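Local coordinates for GRAS family transcription factor containing protein, expressed (Oryza sativa Japonica Group, PDB 5HYZ) that binds DNA and probably acts as a homodimeric GRAS-family transcription factor in plant development and in resistance to abiotic stress, at residues L95-Q99 with S329-Q335; W124-Q129 with L167-A171; V187-K192 with R224-L228; Y261-E267 with W363-L368. All blocks are in the same frame, centred on the assembly; numbering follows the deposited sequence.

Contact 1 of 4, residues L95-Q99 with S329-Q335; sequences LTANQ and SNYARSQ
A backbone carbonyl already used inside a helix is tapped again: Leu95 O accepts from Gln99 N at 3.0 Å and also takes a weak hydrogen bond from Gln335 NE2 at 2.9 Å. Residues 95-99 are helical throughout. Ser329 is extended, its OG accepting from Tyr331 N at 2.7 Å in an ST turn, and Tyr331 is the N-cap of helix 332-339. CA atoms pair Thr96 with Ala332 (6.1 Å) and Gln99 with Ser329 (6.9 Å). Gln335 reaches across with chi1 and chi2 both t. One water joins Gln335 OE1 (2.6 Å) to Leu95 O (3.0 Å); another joins Gln335 NE2, Thr96 OG1 and Ala332 O at 2.8, 2.8 and 2.9 Å. Thr96 OG1 is also bonded to Phe92 O. Gln99 packs CG on Ser329 CB at 3.6 Å, while Glu103 binds its NE2. Ser334 OG hydrogen-bonds Gln129 OE1 of the second subunit, whose NE2 gives Tyr331 O a weak hydrogen bond, placing this water-bridged contact at the dimer interface of a Rossmann-like GRAS domain.

Contact 2 of 4, residues W124-Q129 with L167-A171; sequences WAALLQ and LRDFA
Neighbouring crossover helices of a parallel sheet run side by side here, their short segments 10.3 Å apart between axes and crossing at -15° in the same N-to-C sense. Both are helical, and the CA register sets Ala125 against Leu167 (6.4 Å) and Leu128 against Ala171 (7.1 Å). Helix 122-132 links parallel strands 110-118 and 141-148, and helix 157-174 links 141-148 to 177-182, so these are successive beta-alpha-beta crossovers of the Rossmann fold.

Trp124 (chi1 m) offers its CB to Leu167 CD2 at 4.0 Å and sends its indole away, where NE1 binds Asp115. Ala125 is small enough to let Leu167 CD2 come within 3.6 Å of Ala125 N. Ala125 CB lies over one face of the Phe170 ring, 4.2 Å from Phe170 CD2, and Ala125 O sits 3.3 Å from Phe170 CE2. Leu128, mt, points at the partner helix: CB meets the ring edge at Phe170 CE2 (4.1 Å), and CD1 reaches Leu167 CD2 (4.3 Å) and Ala171 CB (4.5 Å). Gln129 OE1 comes 3.9 Å from Phe170 CZ, but its polar partner is Ser334 of the second subunit. Chi1 t brings the Phe170 ring against all three residues.

With no hydrogen bond or salt bridge between the segments, and mostly apolar side chains meeting, the pairing is consistent with cohesion from close packing and burial of apolar surface.

Contact 3 of 4, residues V187-K192 with R224-L228; sequences VHELNK and RVLRL
One arginine side chain supplies every direct hydrogen bond between these segments. Arg224 leaves its helix extended through chi3 (chi1 to chi3 all t), with chi4 turned to -68°, and its guanidinium meets Leu190 O edge-on: NH1 and NH2 each donate to that oxygen at 2.9 Å, both at 143°. Arg224 NH1 also donates to a water at 2.6 Å, which donates to Val187 O at 2.9 Å. Val187 O already accepts from Leu190 N at 3.0 Å, closing the 3-10 turn 187-189. The direct approach of Val187 O to Arg224 NH1, at 3.3 Å, has too poor an angle to count.

The five parallel strands of the Rossmann sheet stand in the order 3-2-1-4-5, and the chain between 177-182 and 202-208 carries it from strand 3 to the far side of strand 1; helix 220-231 then connects 202-208 to 236-242. Val187 CG1 meets Val225 CG2 at 3.7 Å, both side chains also resting on Phe116. CA atoms pair Val187 with Val225 and His188 with Arg224 (both 7.4 Å), and Lys192 with Leu228 (6.3 Å).

His188 O lies over the guanidinium face, 3.0 Å from Arg224 CZ, without hydrogen-bonding to it. Asn191 ND2 and Arg224 NH2, 3.4 Å apart, are both donors and cannot pair; Asn191 N is taken by Asp194. Leu228 (tp) lays CD1 3.5 Å from Lys192 N and CD2 4.4 Å from Leu190 CB.

Contact 4 of 4, residues Y261-E267 with W363-L368; sequences YYRSLFE and WEKRPL
A beta hairpin can meet a helix through its turn and the residues flanking it on both strands. Helix 261-267 crosses strand 366-368 at -81°, 9.2 Å between axes, with CA pairs Ser264-Trp363 (6.1 Å) and Tyr261-Leu368 (7.0 Å). Trp363 to Arg366 form a type I' turn, Glu364 and Lys365 at positive phi.

Trp363 (chi1 t, chi2 -94°) sets Ser264 O over its ring face and donates NE1 to Glu267 OE1 (3.1 Å), Glu267 being mt. Arg366 (t, p, t) brings CG 3.3 Å from Ser264 OG (chi1 m) and its guanidinium face over Tyr261 CD1; its NH1 bonds weakly to Glu243 O. Leu368, mt, packs CD2 on Ser264 CB (3.6 Å) and Tyr261 CD1 (3.8 Å; Tyr261 chi1 t), and CD1 on Leu265 CD2 (4.1 Å). Water joins Ser264 OG (2.7 Å) to Trp363 O (2.9 Å).

Beside this apolar patch, the indole N-H, Arg263 (NE to Glu267 OE2 3.4 Å, charges only) and a water 2.4 Å from Glu267 OE1 offset that carboxylate, although Glu364 OE2 lies 3.9 Å from Glu267 OE1.

How the contacts relate
Contact 1 opens first, at residues 95-99 in the predicted VHIID region, and closes only in the predicted SAW region at 329-335. Within that span lie two smaller closures in series: contact 2, between consecutive crossover helices of the Rossmann sheet, then contact 3, between the transfer loop and helix 220-231. Contact 4 opens at 261-267, before contact 1 has closed, and ends at 363-368, so the two cross; contact 4 ties helix 251-272 to the C-terminal hairpin, contact 1 ties helix 89-104 to helix 332-339. Contacts 1 and 2 touch through Asn98 and Leu95, and both face the second subunit. Contacts 3 and 4 lie on opposite sides of the chain's centre, about 33 Å between centres.

Contact 1 of 4, residues L95-Q99 with S329-Q335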
# COMPACT_ATOMS: atom_id res chain seq x y z
N LEU A 95 4.90 9.11 5.27
CA LEU A 95 4.04 10.05 4.56
C LEU A 95 3.72 11.29 5.38
O LEU A 95 3.65 12.38 4.84
CB LEU A 95 2.72 9.38 4.10
CG LEU A 95 3.01 8.32 3.03
CD1 LEU A 95 1.74 7.80 2.38
CD2 LEU A 95 4.09 8.69 1.91
N THR A 96 3.56 11.13 6.71
CA THR A 96 3.24 12.30 7.49
C THR A 96 4.48 13.25 7.61
O THR A 96 4.37 14.49 7.44
CB THR A 96 2.76 11.89 8.90
OG1 THR A 96 1.64 11.03 8.73
CG2 THR A 96 2.31 13.09 9.71
N ALA A 97 5.64 12.65 7.83
CA ALA A 97 6.88 13.42 7.79
C ALA A 97 7.08 14.14 6.42
O ALA A 97 7.44 15.33 6.36
CB ALA A 97 8.05 12.49 8.08
N ASN A 98 6.83 13.40 5.33
CA ASN A 98 7.04 13.98 4.01
C ASN A 98 6.14 15.16 3.76
O ASN A 98 6.53 16.14 3.13
CB ASN A 98 6.80 12.93 2.90
CG ASN A 98 7.95 11.97 2.74
OD1 ASN A 98 8.97 12.13 3.42
ND2 ASN A 98 7.82 10.99 1.82
N GLN A 99 4.89 15.08 4.24
CA GLN A 99 4.00 16.20 4.04
C GLN A 99 4.54 17.44 4.75
O GLN A 99 4.51 18.56 4.18
CB GLN A 99 2.57 15.79 4.53
CG GLN A 99 1.51 16.82 4.18
CD GLN A 99 1.34 16.93 2.64
OE1 GLN A 99 1.42 15.92 1.91
NE2 GLN A 99 1.13 18.16 2.15
N SER A 329 0.23 19.62 8.66
CA SER A 329 -0.59 20.02 7.55
C SER A 329 -2.01 19.81 7.89
O SER A 329 -2.42 18.80 8.52
CB SER A 329 -0.25 19.16 6.32
OG SER A 329 -1.16 19.34 5.28
N ASN A 330 -2.75 20.73 7.33
CA ASN A 330 -4.16 20.60 7.24
C ASN A 330 -4.63 19.31 6.59
O ASN A 330 -5.79 18.94 6.79
CB ASN A 330 -4.68 21.80 6.42
CG ASN A 330 -4.33 23.14 7.07
OD1 ASN A 330 -3.87 23.17 8.20
ND2 ASN A 330 -4.51 24.25 6.33
N TYR A 331 -3.76 18.73 5.72
CA TYR A 331 -4.01 17.50 5.00
C TYR A 331 -3.21 16.30 5.53
O TYR A 331 -3.02 15.32 4.81
CB TYR A 331 -3.68 17.70 3.52
CG TYR A 331 -4.35 18.95 2.97
CD1 TYR A 331 -5.74 19.08 2.97
CD2 TYR A 331 -3.60 20.01 2.53
CE1 TYR A 331 -6.37 20.26 2.53
CE2 TYR A 331 -4.22 21.18 2.06
CZ TYR A 331 -5.60 21.30 2.07
OH TYR A 331 -6.26 22.45 1.62
N ALA A 332 -2.78 16.35 6.79
CA ALA A 332 -2.09 15.20 7.39
C ALA A 332 -3.08 14.22 7.93
O ALA A 332 -2.87 13.01 7.82
CB ALA A 332 -1.13 15.66 8.50
N ARG A 333 -4.19 14.69 8.50
CA ARG A 333 -5.14 13.70 8.95
C ARG A 333 -5.80 13.02 7.74
O ARG A 333 -6.04 11.80 7.79
CB ARG A 333 -6.19 14.31 9.89
CG ARG A 333 -7.19 13.25 10.34
CD ARG A 333 -8.23 13.80 11.30
NE ARG A 333 -7.69 13.98 12.64
CZ ARG A 333 -7.77 13.06 13.59
NH1 ARG A 333 -8.36 11.89 13.33
NH2 ARG A 333 -7.26 13.30 14.79
N SER A 334 -6.13 13.78 6.68
CA SER A 334 -6.75 13.14 5.54
C SER A 334 -5.73 12.17 4.91
O SER A 334 -6.10 11.09 4.47
CB SER A 334 -7.22 14.17 4.48
OG SER A 334 -6.19 15.14 4.23
N GLN A 335 -4.48 12.56 4.80
CA GLN A 335 -3.52 11.64 4.17
C GLN A 335 -3.39 10.34 4.96
O GLN A 335 -3.29 9.21 4.43
CB GLN A 335 -2.16 12.27 4.06
CG GLN A 335 -1.16 11.32 3.51
CD GLN A 335 0.16 11.97 3.38
OE1 GLN A 335 0.68 12.09 2.27
NE2 GLN A 335 0.75 12.40 4.54
O HOH W 1 3.20 12.61 1.89
O HOH W 2 -0.37 11.74 6.99

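Contact 2 of 4, residues W124-Q129 with L167-A171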
# COMPACT_ATOMS: atom_id res chain seq x y z
N TRP A 124 12.08 8.49 0.56
CA TRP A 124 12.55 9.53 -0.33
C TRP A 124 12.06 9.38 -1.73
O TRP A 124 11.94 10.38 -2.42
CB TRP A 124 14.12 9.57 -0.27
CG TRP A 124 14.51 9.72 1.19
CD1 TRP A 124 15.36 8.91 1.90
CD2 TRP A 124 13.96 10.67 2.15
NE1 TRP A 124 15.40 9.31 3.22
CE2 TRP A 124 14.55 10.37 3.40
CE3 TRP A 124 13.03 11.74 2.06
CZ2 TRP A 124 14.24 11.07 4.57
CZ3 TRP A 124 12.67 12.44 3.26
CH2 TRP A 124 13.31 12.09 4.51
N ALA A 125 11.77 8.17 -2.15
CA ALA A 125 11.12 8.02 -3.47
C ALA A 125 9.73 8.69 -3.42
O ALA A 125 9.37 9.45 -4.33
CB ALA A 125 11.00 6.55 -3.83
N ALA A 126 9.03 8.48 -2.31
CA ALA A 126 7.73 9.14 -2.16
C ALA A 126 7.87 10.66 -2.14
O ALA A 126 7.06 11.43 -2.75
CB ALA A 126 7.02 8.59 -0.87
N LEU A 127 8.87 11.16 -1.41
CA LEU A 127 9.05 12.59 -1.34
C LEU A 127 9.44 13.17 -2.71
O LEU A 127 8.99 14.23 -3.09
CB LEU A 127 10.18 12.96 -0.31
CG LEU A 127 10.29 14.49 -0.19
CD1 LEU A 127 9.14 15.13 0.66
CD2 LEU A 127 11.61 14.90 0.51
N LEU A 128 10.30 12.47 -3.43
CA LEU A 128 10.70 12.97 -4.77
C LEU A 128 9.45 13.11 -5.66
O LEU A 128 9.26 14.10 -6.36
CB LEU A 128 11.69 12.00 -5.40
CG LEU A 128 13.13 12.13 -4.83
CD1 LEU A 128 14.03 10.93 -5.31
CD2 LEU A 128 13.71 13.50 -5.22
N GLN A 129 8.64 12.08 -5.66
CA GLN A 129 7.38 12.16 -6.45
C GLN A 129 6.52 13.36 -6.04
O GLN A 129 5.99 14.14 -6.90
CB GLN A 129 6.62 10.86 -6.27
CG GLN A 129 5.21 10.80 -7.03
CD GLN A 129 5.40 10.65 -8.51
OE1 GLN A 129 6.45 10.22 -8.98
NE2 GLN A 129 4.36 11.00 -9.29
N LEU A 167 17.37 5.26 -5.94
CA LEU A 167 16.87 6.62 -5.88
C LEU A 167 17.34 7.49 -7.03
O LEU A 167 16.61 8.32 -7.56
CB LEU A 167 17.27 7.34 -4.58
CG LEU A 167 16.57 6.76 -3.33
CD1 LEU A 167 17.23 7.39 -2.07
CD2 LEU A 167 15.06 7.18 -3.38
N ARG A 168 18.60 7.29 -7.46
CA ARG A 168 19.09 8.09 -8.58
C ARG A 168 18.36 7.70 -9.87
O ARG A 168 18.02 8.58 -10.67
CB ARG A 168 20.63 7.87 -8.75
CG ARG A 168 21.44 8.65 -7.69
CD ARG A 168 23.00 8.21 -7.77
NE ARG A 168 23.79 8.95 -6.73
CZ ARG A 168 24.26 10.17 -6.89
NH1 ARG A 168 24.05 10.82 -8.06
NH2 ARG A 168 24.95 10.74 -5.91
N ASP A 169 18.08 6.40 -10.05
CA ASP A 169 17.31 5.96 -11.26
C ASP A 169 15.90 6.58 -11.24
O ASP A 169 15.34 7.05 -12.25
CB ASP A 169 17.22 4.43 -11.37
CG ASP A 169 18.58 3.78 -11.72
OD1 ASP A 169 19.53 4.51 -12.10
OD2 ASP A 169 18.70 2.56 -11.55
N PHE A 170 15.32 6.62 -10.02
CA PHE A 170 13.97 7.21 -9.91
C PHE A 170 13.93 8.69 -10.22
O PHE A 170 13.03 9.22 -10.94
CB PHE A 170 13.47 6.94 -8.46
CG PHE A 170 12.01 7.28 -8.24
CD1 PHE A 170 11.03 6.44 -8.71
CD2 PHE A 170 11.64 8.45 -7.55
CE1 PHE A 170 9.70 6.74 -8.53
CE2 PHE A 170 10.27 8.77 -7.39
CZ PHE A 170 9.32 7.87 -7.86
N ALA A 171 14.92 9.41 -9.69
CA ALA A 171 15.00 10.83 -9.95
C ALA A 171 15.16 11.11 -11.45
O ALA A 171 14.69 12.14 -11.92
CB ALA A 171 16.21 11.47 -9.17

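Contact 3 of 4, residues V187-K192 with R224-L228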
# COMPACT_ATOMS: atom_id res chain seq x y z
N VAL A 187 27.76 8.53 14.39
CA VAL A 187 27.17 9.87 14.44
C VAL A 187 27.81 10.73 15.50
O VAL A 187 27.94 11.96 15.35
CB VAL A 187 25.63 9.76 14.72
CG1 VAL A 187 25.04 11.13 14.87
CG2 VAL A 187 24.99 9.12 13.56
N HIS A 188 28.26 10.08 16.57
CA HIS A 188 28.95 10.85 17.63
C HIS A 188 30.27 11.46 17.17
O HIS A 188 30.80 12.31 17.85
CB HIS A 188 29.19 9.99 18.90
CG HIS A 188 30.13 8.84 18.72
ND1 HIS A 188 31.50 8.99 18.66
CD2 HIS A 188 29.90 7.51 18.60
CE1 HIS A 188 32.07 7.81 18.49
NE2 HIS A 188 31.13 6.89 18.47
N GLU A 189 30.80 11.07 16.02
CA GLU A 189 31.97 11.73 15.48
C GLU A 189 31.72 12.74 14.40
O GLU A 189 32.65 13.40 13.96
CB GLU A 189 32.91 10.71 14.89
CG GLU A 189 33.31 9.67 15.86
CD GLU A 189 34.38 8.79 15.27
OE1 GLU A 189 34.60 8.84 14.01
OE2 GLU A 189 35.03 8.07 16.05
N LEU A 190 30.48 12.85 13.92
CA LEU A 190 30.20 13.76 12.81
C LEU A 190 30.13 15.22 13.31
O LEU A 190 29.76 15.49 14.47
CB LEU A 190 28.83 13.35 12.16
CG LEU A 190 28.86 11.92 11.63
CD1 LEU A 190 27.47 11.64 11.00
CD2 LEU A 190 29.92 11.74 10.51
N ASN A 191 30.40 16.15 12.42
CA ASN A 191 30.32 17.61 12.67
C ASN A 191 29.53 18.25 11.56
O ASN A 191 29.34 17.63 10.51
CB ASN A 191 31.72 18.25 12.68
CG ASN A 191 32.61 17.61 13.68
OD1 ASN A 191 33.67 17.05 13.34
ND2 ASN A 191 32.16 17.62 14.93
N LYS A 192 29.14 19.51 11.77
CA LYS A 192 28.38 20.24 10.75
C LYS A 192 29.06 20.18 9.39
O LYS A 192 28.41 19.98 8.33
CB LYS A 192 28.22 21.70 11.15
CG LYS A 192 27.58 22.54 10.07
CD LYS A 192 27.27 23.93 10.60
CE LYS A 192 26.86 24.89 9.47
NZ LYS A 192 27.02 26.31 9.98
N ARG A 224 23.74 15.89 21.49
CA ARG A 224 24.80 16.21 20.55
C ARG A 224 24.18 16.17 19.16
O ARG A 224 24.45 17.08 18.36
CB ARG A 224 26.01 15.24 20.65
CG ARG A 224 27.22 15.62 19.73
CD ARG A 224 28.41 14.66 19.87
NE ARG A 224 29.59 15.09 19.09
CZ ARG A 224 29.65 15.10 17.75
NH1 ARG A 224 28.61 14.70 16.97
NH2 ARG A 224 30.78 15.53 17.16
N VAL A 225 23.35 15.14 18.88
CA VAL A 225 22.83 15.09 17.50
C VAL A 225 21.71 16.15 17.26
O VAL A 225 21.60 16.65 16.15
CB VAL A 225 22.34 13.65 17.11
CG1 VAL A 225 20.98 13.36 17.59
CG2 VAL A 225 22.25 13.53 15.55
N LEU A 226 20.89 16.48 18.25
CA LEU A 226 19.89 17.58 18.08
C LEU A 226 20.59 18.91 17.89
O LEU A 226 20.16 19.73 17.08
CB LEU A 226 18.92 17.66 19.24
CG LEU A 226 17.97 16.48 19.32
CD1 LEU A 226 17.04 16.58 20.53
CD2 LEU A 226 17.13 16.38 18.00
N ARG A 227 21.70 19.15 18.59
CA ARG A 227 22.46 20.38 18.32
C ARG A 227 23.07 20.38 16.95
O ARG A 227 23.11 21.40 16.27
CB ARG A 227 23.58 20.55 19.39
CG ARG A 227 22.97 20.96 20.75
CD ARG A 227 24.13 20.99 21.77
NE ARG A 227 23.75 21.58 23.04
CZ ARG A 227 24.62 21.76 24.05
NH1 ARG A 227 25.90 21.35 23.91
NH2 ARG A 227 24.24 22.32 25.21
N LEU A 228 23.53 19.22 16.53
CA LEU A 228 24.06 19.09 15.21
C LEU A 228 22.98 19.40 14.17
O LEU A 228 23.20 20.12 13.22
CB LEU A 228 24.62 17.69 15.04
CG LEU A 228 25.17 17.27 13.73
CD1 LEU A 228 26.39 18.16 13.39
CD2 LEU A 228 25.63 15.81 13.81
O HOH W 3 26.26 13.63 17.03

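Contact 4 of 4, residues Y261-E267 with W363-L368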
# COMPACT_ATOMS: atom_id res chain seq x y z
N TYR A 261 1.81 -1.19 25.80
CA TYR A 261 2.29 -0.88 24.45
C TYR A 261 2.43 -2.13 23.54
O TYR A 261 1.89 -2.23 22.41
CB TYR A 261 3.61 -0.13 24.59
CG TYR A 261 4.35 0.14 23.31
CD1 TYR A 261 3.93 1.12 22.39
CD2 TYR A 261 5.47 -0.56 23.03
CE1 TYR A 261 4.65 1.31 21.20
CE2 TYR A 261 6.19 -0.35 21.88
CZ TYR A 261 5.77 0.57 20.98
OH TYR A 261 6.60 0.65 19.88
N TYR A 262 3.17 -3.12 24.04
CA TYR A 262 3.37 -4.32 23.24
C TYR A 262 2.07 -5.13 23.09
O TYR A 262 1.89 -5.82 22.10
CB TYR A 262 4.53 -5.16 23.83
CG TYR A 262 5.86 -4.59 23.36
CD1 TYR A 262 6.26 -4.73 22.04
CD2 TYR A 262 6.65 -3.82 24.22
CE1 TYR A 262 7.42 -4.13 21.59
CE2 TYR A 262 7.81 -3.26 23.80
CZ TYR A 262 8.19 -3.42 22.45
OH TYR A 262 9.32 -2.82 21.98
N ARG A 263 1.16 -5.03 24.05
CA ARG A 263 -0.14 -5.70 23.86
C ARG A 263 -0.82 -5.17 22.59
O ARG A 263 -1.28 -5.95 21.75
CB ARG A 263 -1.07 -5.48 25.06
CG ARG A 263 -2.34 -6.35 24.96
CD ARG A 263 -3.45 -5.95 25.93
NE ARG A 263 -4.04 -4.66 25.59
CZ ARG A 263 -5.02 -4.07 26.27
NH1 ARG A 263 -5.57 -4.66 27.34
NH2 ARG A 263 -5.47 -2.88 25.87
N SER A 264 -0.83 -3.85 22.44
CA SER A 264 -1.40 -3.29 21.19
C SER A 264 -0.66 -3.76 19.94
O SER A 264 -1.31 -4.18 18.95
CB SER A 264 -1.42 -1.74 21.24
OG SER A 264 -2.06 -1.33 22.42
N LEU A 265 0.69 -3.70 19.94
CA LEU A 265 1.45 -4.20 18.78
C LEU A 265 1.14 -5.68 18.44
O LEU A 265 0.95 -6.06 17.25
CB LEU A 265 2.96 -4.09 18.98
CG LEU A 265 3.52 -2.67 18.89
CD1 LEU A 265 4.98 -2.67 19.29
CD2 LEU A 265 3.34 -2.16 17.44
N PHE A 266 1.14 -6.52 19.47
CA PHE A 266 0.88 -7.96 19.27
C PHE A 266 -0.51 -8.18 18.70
O PHE A 266 -0.67 -9.03 17.81
CB PHE A 266 1.05 -8.76 20.59
CG PHE A 266 2.49 -9.17 20.85
CD1 PHE A 266 3.49 -8.21 21.02
CD2 PHE A 266 2.85 -10.51 20.94
CE1 PHE A 266 4.81 -8.58 21.25
CE2 PHE A 266 4.16 -10.90 21.17
CZ PHE A 266 5.14 -9.94 21.33
N GLU A 267 -1.50 -7.46 19.22
CA GLU A 267 -2.86 -7.56 18.69
C GLU A 267 -2.95 -7.13 17.20
O GLU A 267 -3.63 -7.79 16.39
CB GLU A 267 -3.82 -6.75 19.51
CG GLU A 267 -4.16 -7.35 20.85
CD GLU A 267 -5.04 -6.44 21.71
OE1 GLU A 267 -5.68 -5.53 21.11
OE2 GLU A 267 -5.10 -6.63 22.97
N TRP A 363 -3.81 2.06 18.07
CA TRP A 363 -4.52 0.79 17.98
C TRP A 363 -5.52 0.73 19.13
O TRP A 363 -5.11 0.91 20.28
CB TRP A 363 -3.55 -0.41 18.06
CG TRP A 363 -4.30 -1.72 18.01
CD1 TRP A 363 -4.72 -2.45 19.10
CD2 TRP A 363 -4.74 -2.45 16.84
NE1 TRP A 363 -5.37 -3.59 18.68
CE2 TRP A 363 -5.39 -3.62 17.30
CE3 TRP A 363 -4.61 -2.26 15.45
CZ2 TRP A 363 -5.93 -4.57 16.43
CZ3 TRP A 363 -5.14 -3.18 14.60
CH2 TRP A 363 -5.80 -4.33 15.09
N GLU A 364 -6.81 0.56 18.81
CA GLU A 364 -7.86 0.60 19.88
C GLU A 364 -7.69 1.83 20.77
O GLU A 364 -7.72 1.75 22.00
CB GLU A 364 -7.81 -0.69 20.72
CG GLU A 364 -9.20 -1.17 21.14
CD GLU A 364 -9.21 -2.68 21.36
OE1 GLU A 364 -9.84 -3.39 20.54
OE2 GLU A 364 -8.56 -3.14 22.32
N LYS A 365 -7.49 2.96 20.11
CA LYS A 365 -7.34 4.29 20.70
C LYS A 365 -6.10 4.51 21.56
O LYS A 365 -5.97 5.58 22.15
CB LYS A 365 -8.61 4.62 21.50
CG LYS A 365 -9.83 4.50 20.57
CD LYS A 365 -10.99 5.43 20.98
CE LYS A 365 -12.26 5.09 20.17
NZ LYS A 365 -11.98 5.07 18.68
N ARG A 366 -5.17 3.58 21.54
CA ARG A 366 -3.90 3.72 22.24
C ARG A 366 -2.82 4.14 21.22
O ARG A 366 -2.51 3.37 20.34
CB ARG A 366 -3.55 2.38 22.91
CG ARG A 366 -2.06 1.93 23.16
CD ARG A 366 -1.15 3.01 23.66
NE ARG A 366 0.06 2.58 24.35
CZ ARG A 366 1.06 3.44 24.58
NH1 ARG A 366 0.93 4.69 24.10
NH2 ARG A 366 2.16 3.10 25.25
N PRO A 367 -2.26 5.32 21.38
CA PRO A 367 -1.24 5.86 20.46
C PRO A 367 -0.04 4.93 20.43
O PRO A 367 0.41 4.55 21.51
CB PRO A 367 -0.87 7.22 21.10
CG PRO A 367 -2.00 7.56 21.99
CD PRO A 367 -2.67 6.30 22.41
N LEU A 368 0.48 4.59 19.24
CA LEU A 368 1.62 3.70 19.16
C LEU A 368 2.81 4.33 18.48
O LEU A 368 3.96 4.08 18.89
CB LEU A 368 1.28 2.43 18.39
CG LEU A 368 0.26 1.50 19.05
CD1 LEU A 368 0.09 0.26 18.21
CD2 LEU A 368 0.66 1.14 20.52
O HOH W 4 -4.75 -1.08 22.41
O HOH W 5 -7.58 -5.67 19.65